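Local coordinates for putative branched-chain amino acid ABC transporter (Rhodospirillum rubrum ATCC 11170, PDB 3HUT), which probably serves as the extracytoplasmic solute-binding protein that captures branched-chain or related amino acids for an ABC transporter, at residues M202-A207 / S231-D236; P222-S227 / G244-T249. One frame throughout, in Å; residues are numbered along the deposited sequence.

Both contacts belong to one lobe of a periplasmic binding protein fold, and their centres lie about 11 Å apart. Contact 2 pairs strands 223-225 and 246-249, with helix 232-238 as the crossover between them in a beta-alpha-beta unit. Contact 1 sets the start of that crossover helix against the start of helix 204-216, which precedes strand 223-225. The segments of the two contacts therefore alternate along the chain. They touch where F234 CE2 lies 4.0 Å from V245 CG1, and where M202 O lies 4.0 Å from S226 CB. The helix layer is thereby joined to the strands of the sheet.

Contact 1 (M202-A207 / S231-D236); sequences MAYEDA and SPKFID
Y204 and F234 meet at the tight end of this helix-helix contact. Y204 CB sits 3.7 Å from F234 CB and equally near F234 CD1. With CG anti to its backbone N (chi1 -178°), the F234 ring starts out beside Y204 CB. Farther along the same flank of that ring, A207 CB is 3.8 Å from F234 CE1. F234 also packs on V242 and V245, so this end of the contact faces the protein interior.

The Y204 ring carries the contact outward. S231 CB lies over one of its faces as a CH-pi contact, 4.0 Å from the ring centroid. On the opposite face E205 OE1 stands over the ring centre. S231 is the N-cap of helix 232-238. Its OG accepts from K233 N at 3.1 Å, so the same side chain caps one helix and packs on the first residue of the other.

The solvent side is looser. The aliphatic chain of K233 crosses the tyrosine obliquely. CB and CD stand above the ring plane on the face that S231 covers, just outside the rim, with CB nearest CE1 and CD nearest OH. The chain bends at chi3, and chi4 (-74°) turns NZ down to the ring edge, 3.2 Å from Y204 CE1. One water joins the polar ends, 3.0 Å from Y204 OH and weakly bound to K233 NZ.

The two helix starts are thus held mainly by carbon packing inside, with a weak water bridge at the outer edge. Direct polar bonds between them play no part, and the lysine amine probably stays hydrated.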
HETATM    1  N   MSE A 202      10.954   8.625  -6.289  1.00  8.98           N
HETATM    2  CA  MSE A 202      12.071   7.969  -5.630  1.00 11.82           C
HETATM    3  C   MSE A 202      11.848   7.865  -4.124  1.00 11.03           C
HETATM    4  O   MSE A 202      10.884   8.422  -3.582  1.00 10.55           O
HETATM    5  CB  MSE A 202      13.388   8.705  -5.919  1.00 16.10           C
HETATM    6  CG  MSE A 202      13.558  10.068  -5.275  1.00 20.38           C
HETATM    7 SE   MSE A 202      15.246  10.912  -5.799  1.00 33.63          SE
HETATM    8  CE  MSE A 202      14.633  11.695  -7.422  1.00 23.74           C
ATOM      9  N   ALA A 203      12.743   7.143  -3.455  1.00  9.70           N
ATOM     10  CA  ALA A 203      12.639   6.919  -2.019  1.00  8.13           C
ATOM     11  C   ALA A 203      13.397   7.963  -1.212  1.00  7.60           C
ATOM     12  O   ALA A 203      14.277   8.650  -1.729  1.00  8.17           O
ATOM     13  CB  ALA A 203      13.135   5.511  -1.677  1.00  9.71           C
ATOM     14  N   TYR A 204      13.061   8.053   0.070  1.00  6.68           N
ATOM     15  CA  TYR A 204      13.665   9.037   0.956  1.00  7.09           C
ATOM     16  C   TYR A 204      15.187   9.041   1.038  1.00  7.42           C
ATOM     17  O   TYR A 204      15.792  10.114   1.101  1.00  7.56           O
ATOM     18  CB  TYR A 204      13.071   8.908   2.367  1.00  7.76           C
ATOM     19  CG  TYR A 204      13.355   7.592   3.058  1.00  8.62           C
ATOM     20  CD1 TYR A 204      14.556   7.379   3.732  1.00 10.09           C
ATOM     21  CD2 TYR A 204      12.414   6.563   3.049  1.00  8.49           C
ATOM     22  CE1 TYR A 204      14.812   6.169   4.385  1.00 12.43           C
ATOM     23  CE2 TYR A 204      12.655   5.356   3.695  1.00 11.40           C
ATOM     24  CZ  TYR A 204      13.855   5.165   4.363  1.00 11.74           C
ATOM     25  OH  TYR A 204      14.092   3.974   5.009  1.00 12.80           O
ATOM     26  N   GLU A 205      15.814   7.867   1.022  1.00  6.94           N
ATOM     27  CA  GLU A 205      17.275   7.819   1.133  1.00  8.11           C
ATOM     28  C   GLU A 205      18.002   8.505  -0.019  1.00  7.09           C
ATOM     29  O   GLU A 205      19.122   8.987   0.158  1.00  6.18           O
ATOM     30  CB  GLU A 205      17.784   6.376   1.258  1.00 10.52           C
ATOM     31  CG  GLU A 205      17.564   5.536   0.024  1.00 14.95           C
ATOM     32  CD  GLU A 205      16.290   4.729   0.092  1.00 15.51           C
ATOM     33  OE1 GLU A 205      15.345   5.150   0.799  1.00 11.81           O
ATOM     34  OE2 GLU A 205      16.236   3.670  -0.573  1.00 18.13           O
ATOM     35  N   ASP A 206      17.382   8.535  -1.196  1.00  6.60           N
ATOM     36  CA  ASP A 206      17.980   9.189  -2.360  1.00  8.17           C
ATOM     37  C   ASP A 206      17.462  10.619  -2.505  1.00  8.31           C
ATOM     38  O   ASP A 206      18.198  11.518  -2.914  1.00  9.59           O
ATOM     39  CB  ASP A 206      17.666   8.423  -3.657  1.00  8.54           C
ATOM     40  CG  ASP A 206      18.385   7.089  -3.740  1.00 11.14           C
ATOM     41  OD1 ASP A 206      19.497   6.981  -3.185  1.00 10.71           O
ATOM     42  OD2 ASP A 206      17.847   6.156  -4.378  1.00  9.77           O
ATOM     43  N   ALA A 207      16.194  10.820  -2.166  1.00  8.36           N
ATOM     44  CA  ALA A 207      15.568  12.138  -2.276  1.00  8.58           C
ATOM     45  C   ALA A 207      16.107  13.187  -1.303  1.00  7.63           C
ATOM     46  O   ALA A 207      16.260  14.351  -1.669  1.00  7.73           O
ATOM     47  CB  ALA A 207      14.062  12.006  -2.109  1.00  7.25           C
ATOM     48  N   SER A 231       8.627   8.805   5.530  1.00  8.78           N
ATOM     49  CA  SER A 231       9.368   8.179   6.610  1.00  9.44           C
ATOM     50  C   SER A 231       9.980   9.268   7.474  1.00  8.49           C
ATOM     51  O   SER A 231      10.363  10.325   6.976  1.00  7.94           O
ATOM     52  CB  SER A 231      10.491   7.294   6.056  1.00 10.41           C
ATOM     53  OG  SER A 231      11.384   6.895   7.089  1.00 10.15           O
ATOM     54  N   PRO A 232      10.064   9.038   8.788  1.00  9.32           N
ATOM     55  CA  PRO A 232      10.665  10.086   9.613  1.00  8.22           C
ATOM     56  C   PRO A 232      12.104  10.326   9.144  1.00  8.55           C
ATOM     57  O   PRO A 232      12.640  11.424   9.294  1.00  7.17           O
ATOM     58  CB  PRO A 232      10.574   9.510  11.032  1.00  9.89           C
ATOM     59  CG  PRO A 232      10.524   8.026  10.817  1.00 11.31           C
ATOM     60  CD  PRO A 232       9.648   7.883   9.602  1.00 10.63           C
ATOM     61  N   LYS A 233      12.709   9.300   8.546  1.00  6.51           N
ATOM     62  CA  LYS A 233      14.077   9.402   8.051  1.00  7.67           C
ATOM     63  C   LYS A 233      14.210  10.439   6.942  1.00  6.61           C
ATOM     64  O   LYS A 233      15.276  11.021   6.765  1.00  6.19           O
ATOM     65  CB  LYS A 233      14.575   8.035   7.563  1.00  9.48           C
ATOM     66  CG  LYS A 233      14.658   7.000   8.681  1.00 12.73           C
ATOM     67  CD  LYS A 233      15.105   5.628   8.189  1.00 17.62           C
ATOM     68  CE  LYS A 233      16.609   5.554   7.925  1.00 24.03           C
ATOM     69  NZ  LYS A 233      17.056   6.264   6.684  1.00 27.68           N
ATOM     70  N   PHE A 234      13.131  10.678   6.203  1.00  7.02           N
ATOM     71  CA  PHE A 234      13.171  11.666   5.129  1.00  7.49           C
ATOM     72  C   PHE A 234      13.526  13.019   5.733  1.00  8.38           C
ATOM     73  O   PHE A 234      14.317  13.778   5.174  1.00  9.17           O
ATOM     74  CB  PHE A 234      11.814  11.746   4.418  1.00  6.79           C
ATOM     75  CG  PHE A 234      11.787  12.713   3.264  1.00  8.41           C
ATOM     76  CD1 PHE A 234      12.738  12.633   2.245  1.00  9.12           C
ATOM     77  CD2 PHE A 234      10.792  13.685   3.178  1.00  8.50           C
ATOM     78  CE1 PHE A 234      12.699  13.502   1.152  1.00  8.64           C
ATOM     79  CE2 PHE A 234      10.741  14.561   2.094  1.00  7.39           C
ATOM     80  CZ  PHE A 234      11.695  14.469   1.076  1.00 10.90           C
ATOM     81  N   ILE A 235      12.952  13.301   6.895  1.00  8.20           N
ATOM     82  CA  ILE A 235      13.202  14.557   7.587  1.00  8.77           C
ATOM     83  C   ILE A 235      14.542  14.520   8.328  1.00  8.17           C
ATOM     84  O   ILE A 235      15.288  15.495   8.311  1.00  8.15           O
ATOM     85  CB  ILE A 235      12.053  14.863   8.574  1.00  8.35           C
ATOM     86  CG1 ILE A 235      10.742  15.000   7.785  1.00 11.37           C
ATOM     87  CG2 ILE A 235      12.358  16.128   9.371  1.00  8.95           C
ATOM     88  CD1 ILE A 235       9.502  15.103   8.648  1.00 15.26           C
ATOM     89  N   ASP A 236      14.855  13.400   8.970  1.00  7.71           N
ATOM     90  CA  ASP A 236      16.124  13.303   9.680  1.00  8.48           C
ATOM     91  C   ASP A 236      17.286  13.438   8.701  1.00  8.45           C
ATOM     92  O   ASP A 236      18.330  13.993   9.044  1.00  9.66           O
ATOM     93  CB  ASP A 236      16.255  11.967  10.417  1.00 10.13           C
ATOM     94  CG  ASP A 236      15.179  11.764  11.460  1.00 11.49           C
ATOM     95  OD1 ASP A 236      14.820  12.740  12.150  1.00 14.67           O
ATOM     96  OD2 ASP A 236      14.704  10.619  11.594  1.00 14.25           O
TER
HETATM   97  O   HOH W   1      16.915   3.138   5.581  1.00 18.91           O

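Contact 2 (P222-S227 / G244-T249); sequences PVYGSS and GVRLAT
Y224 and R246 are paired residues on the two parallel strands of a beta-alpha-beta unit, crossed over by helix 232-238 within the sheet of this lobe. The short strand axes run 20° apart. R246 N donates to V223 O at 2.9 Å in a nearly straight bond, and G225 N donates to R246 O at 2.8 Å with a more bent N-H. R246 thus uses both its N-H and its C=O toward the other strand.

Water extends this pairing at both ends. One water donates to V223 O and G244 O. Another donates to G225 O and accepts from A248 N.

The side-chain pair is polar at its tip and apolar along its length. Y224 and R246 lie side by side and point the same way. R246 CB lies over one face of the Y224 ring, 4.1 Å from its centroid, in a CH-pi contact. The arginine chain then runs extended from CG to NE, and CD passes 3.6 Å from Y224 CZ. NH1 donates to Y224 OH, which lies almost in the guanidinium plane, in a short but bent bond (2.7 Å, 138°). That plane is turned 75° from the ring, so the guanidinium is not stacked on it. Y224 OH also bonds D137, and W133 meets the tyrosine ring edge-to-face.

The apolar contact is V223 CG1 against V245 CG1, 4.2 Å apart; both valines pack on L211 of helix 204-216. Separately, L247 CB packs on the carbonyl G225 O at 3.3 Å.

The tyrosine hydroxyl therefore links the arginine to D137, whose direct ion pair with R246 is long and weak. The nearby carboxylate would probably stabilise the arginine's positive charge.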
ATOM      1  N   PRO A 222       8.777  24.240  -6.014  1.00 11.28           N
ATOM      2  CA  PRO A 222       8.056  23.336  -5.115  1.00 10.87           C
ATOM      3  C   PRO A 222       8.310  21.890  -5.547  1.00  8.38           C
ATOM      4  O   PRO A 222       8.554  21.618  -6.725  1.00  7.30           O
ATOM      5  CB  PRO A 222       6.597  23.763  -5.289  1.00 11.98           C
ATOM      6  CG  PRO A 222       6.554  24.264  -6.698  1.00 13.67           C
ATOM      7  CD  PRO A 222       7.843  25.054  -6.814  1.00 11.66           C
ATOM      8  N   VAL A 223       8.248  20.969  -4.593  1.00  7.67           N
ATOM      9  CA  VAL A 223       8.497  19.563  -4.879  1.00  5.13           C
ATOM     10  C   VAL A 223       7.385  18.652  -4.383  1.00  5.89           C
ATOM     11  O   VAL A 223       6.905  18.797  -3.258  1.00  7.80           O
ATOM     12  CB  VAL A 223       9.819  19.102  -4.229  1.00  6.00           C
ATOM     13  CG1 VAL A 223      10.010  17.590  -4.432  1.00  4.86           C
ATOM     14  CG2 VAL A 223      10.986  19.876  -4.829  1.00  3.61           C
ATOM     15  N   TYR A 224       6.975  17.721  -5.241  1.00  7.71           N
ATOM     16  CA  TYR A 224       5.949  16.732  -4.912  1.00  6.81           C
ATOM     17  C   TYR A 224       6.654  15.397  -5.095  1.00  8.08           C
ATOM     18  O   TYR A 224       7.598  15.301  -5.881  1.00  9.63           O
ATOM     19  CB  TYR A 224       4.771  16.812  -5.885  1.00  7.66           C
ATOM     20  CG  TYR A 224       3.879  18.021  -5.710  1.00  8.32           C
ATOM     21  CD1 TYR A 224       2.576  17.885  -5.231  1.00  7.86           C
ATOM     22  CD2 TYR A 224       4.328  19.298  -6.047  1.00  9.55           C
ATOM     23  CE1 TYR A 224       1.736  18.991  -5.096  1.00  8.36           C
ATOM     24  CE2 TYR A 224       3.497  20.409  -5.916  1.00  8.24           C
ATOM     25  CZ  TYR A 224       2.202  20.248  -5.441  1.00  9.18           C
ATOM     26  OH  TYR A 224       1.369  21.340  -5.323  1.00  9.19           O
ATOM     27  N   GLY A 225       6.215  14.367  -4.387  1.00  6.79           N
ATOM     28  CA  GLY A 225       6.887  13.095  -4.547  1.00  8.06           C
ATOM     29  C   GLY A 225       6.102  11.863  -4.155  1.00  7.47           C
ATOM     30  O   GLY A 225       4.995  11.940  -3.623  1.00  7.71           O
ATOM     31  N   SER A 226       6.715  10.719  -4.427  1.00  7.09           N
ATOM     32  CA  SER A 226       6.152   9.414  -4.143  1.00  6.97           C
ATOM     33  C   SER A 226       5.950   9.166  -2.653  1.00  8.82           C
ATOM     34  O   SER A 226       6.594   9.793  -1.804  1.00  6.83           O
ATOM     35  CB  SER A 226       7.089   8.337  -4.704  1.00  7.00           C
ATOM     36  OG  SER A 226       6.757   7.048  -4.213  1.00  7.21           O
ATOM     37  N   SER A 227       5.052   8.233  -2.347  1.00  8.07           N
ATOM     38  CA  SER A 227       4.785   7.836  -0.969  1.00  6.78           C
ATOM     39  C   SER A 227       6.051   7.188  -0.404  1.00  7.09           C
ATOM     40  O   SER A 227       6.181   7.003   0.807  1.00  5.93           O
ATOM     41  CB  SER A 227       3.636   6.820  -0.931  1.00  7.42           C
ATOM     42  OG  SER A 227       3.892   5.739  -1.818  1.00  6.95           O
ATOM     43  N   GLY A 244       8.366  21.788   2.992  1.00  8.21           N
ATOM     44  CA  GLY A 244       7.546  22.139   1.850  1.00  7.56           C
ATOM     45  C   GLY A 244       7.294  21.023   0.851  1.00  7.38           C
ATOM     46  O   GLY A 244       6.450  21.175  -0.030  1.00  8.34           O
ATOM     47  N   VAL A 245       8.010  19.908   0.968  1.00  6.84           N
ATOM     48  CA  VAL A 245       7.796  18.796   0.045  1.00  7.10           C
ATOM     49  C   VAL A 245       6.398  18.215   0.268  1.00  8.26           C
ATOM     50  O   VAL A 245       5.946  18.064   1.407  1.00  8.15           O
ATOM     51  CB  VAL A 245       8.859  17.678   0.237  1.00  7.05           C
ATOM     52  CG1 VAL A 245       8.531  16.477  -0.650  1.00  6.02           C
ATOM     53  CG2 VAL A 245      10.242  18.209  -0.130  1.00  5.55           C
ATOM     54  N   ARG A 246       5.709  17.911  -0.824  1.00  8.89           N
ATOM     55  CA  ARG A 246       4.369  17.350  -0.743  1.00  9.24           C
ATOM     56  C   ARG A 246       4.340  15.915  -1.235  1.00  9.23           C
ATOM     57  O   ARG A 246       5.094  15.542  -2.130  1.00  7.79           O
ATOM     58  CB  ARG A 246       3.395  18.194  -1.562  1.00 11.37           C
ATOM     59  CG  ARG A 246       3.008  19.488  -0.873  1.00 15.29           C
ATOM     60  CD  ARG A 246       2.326  20.443  -1.825  1.00 21.40           C
ATOM     61  NE  ARG A 246       1.921  21.662  -1.137  1.00 27.38           N
ATOM     62  CZ  ARG A 246       1.424  22.733  -1.742  1.00 32.54           C
ATOM     63  NH1 ARG A 246       1.269  22.744  -3.060  1.00 33.32           N
ATOM     64  NH2 ARG A 246       1.084  23.798  -1.022  1.00 34.52           N
ATOM     65  N   LEU A 247       3.467  15.112  -0.636  1.00  7.90           N
ATOM     66  CA  LEU A 247       3.324  13.720  -1.025  1.00  7.51           C
ATOM     67  C   LEU A 247       1.992  13.191  -0.516  1.00  8.78           C
ATOM     68  O   LEU A 247       1.404  13.746   0.416  1.00  3.73           O
ATOM     69  CB  LEU A 247       4.469  12.865  -0.452  1.00  9.34           C
ATOM     70  CG  LEU A 247       4.647  12.693   1.067  1.00 13.36           C
ATOM     71  CD1 LEU A 247       3.416  12.060   1.699  1.00 19.97           C
ATOM     72  CD2 LEU A 247       5.852  11.797   1.328  1.00 17.08           C
ATOM     73  N   ALA A 248       1.516  12.119  -1.135  1.00  8.43           N
ATOM     74  CA  ALA A 248       0.274  11.493  -0.718  1.00 10.06           C
ATOM     75  C   ALA A 248       0.594  10.058  -0.315  1.00 10.70           C
ATOM     76  O   ALA A 248       1.488   9.437  -0.883  1.00 11.02           O
ATOM     77  CB  ALA A 248      -0.742  11.505  -1.865  1.00 10.83           C
ATOM     78  N   THR A 249      -0.125   9.540   0.671  1.00 11.78           N
ATOM     79  CA  THR A 249       0.089   8.175   1.120  1.00 13.23           C
ATOM     80  C   THR A 249      -1.217   7.593   1.648  1.00 12.09           C
ATOM     81  O   THR A 249      -2.139   8.330   1.991  1.00 12.84           O
ATOM     82  CB  THR A 249       1.169   8.108   2.223  1.00 15.53           C
ATOM     83  OG1 THR A 249       1.515   6.738   2.461  1.00 21.88           O
ATOM     84  CG2 THR A 249       0.655   8.724   3.518  1.00 14.75           C
TER
HETATM   85  O   HOH W   2       5.294  21.280  -2.534  1.00 20.22           O
HETATM   86  O   HOH W   3       2.822  10.587  -3.263  1.00  5.40           O